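Local coordinates for protein synaptotagmin-4 (Rattus norvegicus, PDB 1W15) that takes part in the mobility of neuronal dense core vesicles through its interaction with KIF1A and in dendrite formation by melanocytes, at residues V36-R40 against I144-H148; S99-V104 against V115-L121. Where two conformers were deposited one is given. Residues are numbered along the deposited sequence.

Interaction 1. Residues V36-R40 against I144-H148; sequences VLKAR and IAKWH
In the C2B domain of synaptotagmin-4, a C2 beta-sandwich, segments 36-40 and 144-148 belong to one sheet but are not neighbours: strand 18-26 runs between them, antiparallel to both. They therefore point nearly the same way (22° between directions, axes 9.0 Å apart) and share no hydrogen bond; side chains of both strands meet, and the W147 ring also packs on the K38-A39 backbone. The register sets L37 beside A145 (CA-CA 8.9 Å) and A39 beside W147 (CA-CA 8.8 Å). Segment 36-40 is extended except at a classic beta bulge, where L37 (phi/psi -95/-65) and K38 both face L20 of the middle strand; 144-148 is extended throughout. Along it, A145 CB lies 4.4 Å from L37 CD1. K146 turns away, salt-bridged to E135 of helix 128-138. W147 (chi1 m, -81°; chi2 109°) reaches back across the middle strand. W147 CZ3 lies 3.8 Å from K38 O and 4.4 Å from A39 CA. R40 (chi1 p, then extended) lays its guanidinium on the indole (planes at 8°), a cation-pi stack, its NH2 salt-bridged to E18. R40 CZ approaches W147 CE2 to 3.4 Å, and R40 CD makes a CH-pi contact 3.9 Å from the six-membered-ring centroid.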
# COMPACT_ATOMS: atom_id res chain seq x y z
N VAL A 36 8.83 1.46 -1.69
CA VAL A 36 9.70 1.96 -0.61
C VAL A 36 8.73 2.45 0.49
O VAL A 36 7.95 3.42 0.29
CB VAL A 36 10.60 3.16 -1.08
CG1 VAL A 36 11.46 3.64 0.10
CG2 VAL A 36 11.54 2.70 -2.25
N LEU A 37 8.76 1.76 1.64
CA LEU A 37 7.72 1.97 2.63
C LEU A 37 8.20 3.00 3.65
O LEU A 37 7.62 4.09 3.73
CB LEU A 37 7.32 0.65 3.29
CG LEU A 37 6.52 -0.20 2.27
CD1 LEU A 37 6.64 -1.72 2.47
CD2 LEU A 37 5.04 0.23 2.44
N LYS A 38 9.25 2.67 4.41
CA LYS A 38 9.68 3.53 5.55
C LYS A 38 11.15 3.29 5.83
O LYS A 38 11.68 2.24 5.51
CB LYS A 38 9.00 3.13 6.88
CG LYS A 38 7.63 2.68 6.86
CD LYS A 38 7.14 2.38 8.30
CE LYS A 38 5.64 2.04 8.25
NZ LYS A 38 4.99 1.88 9.61
N ALA A 39 11.81 4.26 6.43
CA ALA A 39 13.14 4.02 7.01
C ALA A 39 13.03 4.36 8.50
O ALA A 39 12.19 5.17 8.91
CB ALA A 39 14.17 4.95 6.33
N ARG A 40 13.92 3.79 9.32
CA ARG A 40 13.99 4.13 10.72
C ARG A 40 15.41 4.01 11.24
O ARG A 40 16.27 3.35 10.61
CB ARG A 40 13.04 3.24 11.55
CG ARG A 40 13.51 1.81 11.69
CD ARG A 40 12.49 0.85 12.32
NE ARG A 40 12.90 -0.56 12.22
CZ ARG A 40 12.09 -1.59 12.50
NH1 ARG A 40 10.84 -1.39 12.92
NH2 ARG A 40 12.55 -2.84 12.39
N ILE A 144 5.94 -9.16 -1.17
CA ILE A 144 6.60 -9.57 0.06
C ILE A 144 7.34 -8.34 0.60
O ILE A 144 8.03 -7.68 -0.17
CB ILE A 144 7.61 -10.70 -0.21
CG1 ILE A 144 6.94 -11.90 -0.93
CG2 ILE A 144 8.32 -11.14 1.10
CD1 ILE A 144 7.97 -12.79 -1.67
N ALA A 145 7.18 -8.09 1.90
CA ALA A 145 7.79 -6.91 2.61
C ALA A 145 8.78 -7.37 3.67
O ALA A 145 8.49 -8.37 4.38
CB ALA A 145 6.72 -6.05 3.24
N LYS A 146 9.96 -6.71 3.77
CA LYS A 146 10.94 -7.06 4.80
C LYS A 146 11.70 -5.80 5.18
O LYS A 146 11.92 -4.93 4.32
CB LYS A 146 12.02 -8.05 4.33
CG LYS A 146 11.49 -9.37 3.76
CD LYS A 146 12.62 -10.47 3.70
CE LYS A 146 12.03 -11.80 3.17
NZ LYS A 146 10.78 -12.15 3.96
N TRP A 147 12.05 -5.74 6.45
CA TRP A 147 13.04 -4.77 6.98
C TRP A 147 14.45 -5.24 6.68
O TRP A 147 14.75 -6.44 6.80
CB TRP A 147 12.88 -4.66 8.49
CG TRP A 147 11.77 -3.76 8.95
CD1 TRP A 147 10.56 -4.13 9.55
CD2 TRP A 147 11.76 -2.32 8.90
NE1 TRP A 147 9.82 -3.01 9.85
CE2 TRP A 147 10.54 -1.88 9.50
CE3 TRP A 147 12.69 -1.36 8.41
CZ2 TRP A 147 10.18 -0.50 9.62
CZ3 TRP A 147 12.37 0.00 8.55
CH2 TRP A 147 11.10 0.42 9.13
N HIS A 148 15.33 -4.32 6.28
CA HIS A 148 16.73 -4.64 6.03
C HIS A 148 17.60 -3.61 6.72
O HIS A 148 17.25 -2.44 6.69
CB HIS A 148 17.04 -4.50 4.56
CG HIS A 148 16.32 -5.50 3.72
ND1 HIS A 148 16.84 -6.76 3.47
CD2 HIS A 148 15.13 -5.44 3.08
CE1 HIS A 148 16.01 -7.43 2.68
NE2 HIS A 148 14.96 -6.65 2.43

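Interaction 2. Residues S99-V104 against V115-L121; sequences SVEFLV and VIGRLVL
Segments 99-104 and 115-121 form an antiparallel beta hairpin at the edge of one sheet of the C2 sandwich, axes 4.7 Å apart at 167°. V104, F102 and L121 bury the most surface in this contact. All three face the interior, with V100 and L119, and occupy hydrogen-bonded pairs: V100-L121, F102-L119 and V104-G117. F102 N donates to L119 O (2.8 Å) and L119 N to F102 O (2.9 Å). The F102 ring (chi1 m, chi2 88°) sets F102 CD1 3.8 Å from L119 CD2 and F102 CE1 4.0 Å from L121 CG, and packs on V34 and V36 of the opposing sheet. L121 (chi1 m, chi2 t) exchanges 2.9 Å bonds with V100, N to O in each direction. V104 (chi1 t) sits at a classic beta bulge: its O accepts from I116 N (2.5 Å) and G117 N (3.2 Å), its N donates to G117 O (2.9 Å), and its CG1 lies 3.9 Å from I116 CD1. Beyond V104, D106 at the strand end and S107 and E108 after it bind calcium together with D52. On the other face, R118 NE lies 2.8 Å and R118 NH2 3.2 Å from E101 OE2, while E101 OE1 is hydrogen-bonded to Y60 OH and N58 ND2 of strand 53-61. Core-facing side chains are thus all apolar; the outer face mixes L103 and V120 with an ion pair that adds a charged tie to the backbone ladder.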
# COMPACT_ATOMS: atom_id res chain seq x y z
N SER A 99 19.10 -6.88 -10.52
CA SER A 99 19.26 -6.53 -9.13
C SER A 99 18.68 -5.13 -8.91
O SER A 99 18.53 -4.39 -9.87
CB SER A 99 20.72 -6.61 -8.74
OG SER A 99 21.46 -5.69 -9.49
N VAL A 100 18.38 -4.80 -7.66
CA VAL A 100 17.74 -3.51 -7.31
C VAL A 100 18.61 -2.89 -6.20
O VAL A 100 19.01 -3.59 -5.26
CB VAL A 100 16.30 -3.69 -6.77
CG1 VAL A 100 15.63 -2.32 -6.45
CG2 VAL A 100 15.41 -4.49 -7.79
N GLU A 101 18.94 -1.62 -6.36
CA GLU A 101 19.82 -0.94 -5.43
C GLU A 101 18.99 0.17 -4.83
O GLU A 101 18.46 0.99 -5.58
CB GLU A 101 21.01 -0.34 -6.19
CG GLU A 101 22.02 0.44 -5.33
CD GLU A 101 23.10 1.12 -6.23
OE1 GLU A 101 22.75 1.74 -7.25
OE2 GLU A 101 24.31 1.05 -5.90
N PHE A 102 18.92 0.23 -3.50
CA PHE A 102 18.24 1.31 -2.78
C PHE A 102 19.29 2.17 -2.09
O PHE A 102 20.21 1.63 -1.39
CB PHE A 102 17.32 0.75 -1.69
CG PHE A 102 16.25 -0.15 -2.19
CD1 PHE A 102 16.49 -1.53 -2.35
CD2 PHE A 102 14.96 0.37 -2.47
CE1 PHE A 102 15.48 -2.37 -2.82
CE2 PHE A 102 13.95 -0.49 -2.94
CZ PHE A 102 14.20 -1.83 -3.10
N LEU A 103 19.17 3.49 -2.28
CA LEU A 103 20.06 4.45 -1.65
C LEU A 103 19.21 5.41 -0.84
O LEU A 103 18.31 6.05 -1.39
CB LEU A 103 20.85 5.23 -2.73
CG LEU A 103 21.57 4.23 -3.67
CD1 LEU A 103 21.57 4.74 -5.06
CD2 LEU A 103 22.93 3.86 -3.15
N VAL A 104 19.48 5.49 0.46
CA VAL A 104 18.89 6.49 1.33
C VAL A 104 19.89 7.67 1.39
O VAL A 104 21.04 7.48 1.81
CB VAL A 104 18.60 5.92 2.74
CG1 VAL A 104 17.91 7.02 3.59
CG2 VAL A 104 17.73 4.58 2.68
N VAL A 115 25.06 9.88 0.82
CA VAL A 115 24.38 8.58 0.91
C VAL A 115 24.40 8.23 2.39
O VAL A 115 25.48 8.20 2.98
CB VAL A 115 25.11 7.49 0.09
CG1 VAL A 115 24.51 6.06 0.39
CG2 VAL A 115 25.08 7.81 -1.40
N ILE A 116 23.22 8.04 2.98
CA ILE A 116 23.09 7.70 4.39
C ILE A 116 23.27 6.18 4.55
O ILE A 116 23.89 5.70 5.52
CB ILE A 116 21.67 8.08 4.89
CG1 ILE A 116 21.45 9.60 4.94
CG2 ILE A 116 21.37 7.45 6.27
CD1 ILE A 116 19.95 9.95 5.22
N GLY A 117 22.73 5.44 3.60
CA GLY A 117 22.87 3.98 3.62
C GLY A 117 22.47 3.37 2.32
O GLY A 117 21.80 4.00 1.50
N ARG A 118 22.86 2.12 2.14
CA ARG A 118 22.56 1.44 0.89
C ARG A 118 22.08 0.02 1.16
O ARG A 118 22.53 -0.63 2.10
CB ARG A 118 23.88 1.38 0.09
CG ARG A 118 23.86 0.63 -1.23
CD ARG A 118 25.17 1.00 -2.08
NE ARG A 118 25.24 0.25 -3.34
CZ ARG A 118 25.72 -0.98 -3.45
NH1 ARG A 118 26.21 -1.64 -2.39
NH2 ARG A 118 25.72 -1.56 -4.65
N LEU A 119 21.27 -0.48 0.24
CA LEU A 119 20.72 -1.84 0.33
C LEU A 119 20.66 -2.40 -1.08
O LEU A 119 20.15 -1.73 -2.00
CB LEU A 119 19.31 -1.79 0.94
CG LEU A 119 18.51 -3.11 0.81
CD1 LEU A 119 19.21 -4.26 1.64
CD2 LEU A 119 17.04 -2.92 1.12
N VAL A 120 21.19 -3.61 -1.26
CA VAL A 120 21.10 -4.26 -2.57
C VAL A 120 20.33 -5.59 -2.48
O VAL A 120 20.61 -6.39 -1.60
CB VAL A 120 22.49 -4.49 -3.18
CG1 VAL A 120 22.42 -5.32 -4.47
CG2 VAL A 120 23.17 -3.15 -3.47
N LEU A 121 19.40 -5.82 -3.42
CA LEU A 121 18.74 -7.12 -3.50
C LEU A 121 19.05 -7.71 -4.85
O LEU A 121 18.93 -7.03 -5.86
CB LEU A 121 17.23 -6.98 -3.37
CG LEU A 121 16.51 -6.23 -2.23
CD1 LEU A 121 15.02 -6.61 -2.20
CD2 LEU A 121 17.11 -6.31 -0.85

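The two contacts sit in different sheets of the same C2 sandwich, with centres about 12 Å apart. Interaction 1 lies within the sheet ordered 80-89, 31-40, 18-26, 144-149, joining its second and fourth strands over the third; interaction 2 forms the edge hairpin of the sheet that faces it. Along the chain, interaction 2 is nested inside the long loop that interaction 1 closes. They meet across the core: V36 CG2 lies 4.0 Å from F102 CE2, H148 CB 3.6 Å from L119 CD1, and H148 CE1 3.9 Å from L121 CD2. Residues that take no part in interaction 1 thus join its strands to the hairpin, and the sandwich brings sequence-distant strands into one hydrophobic interior.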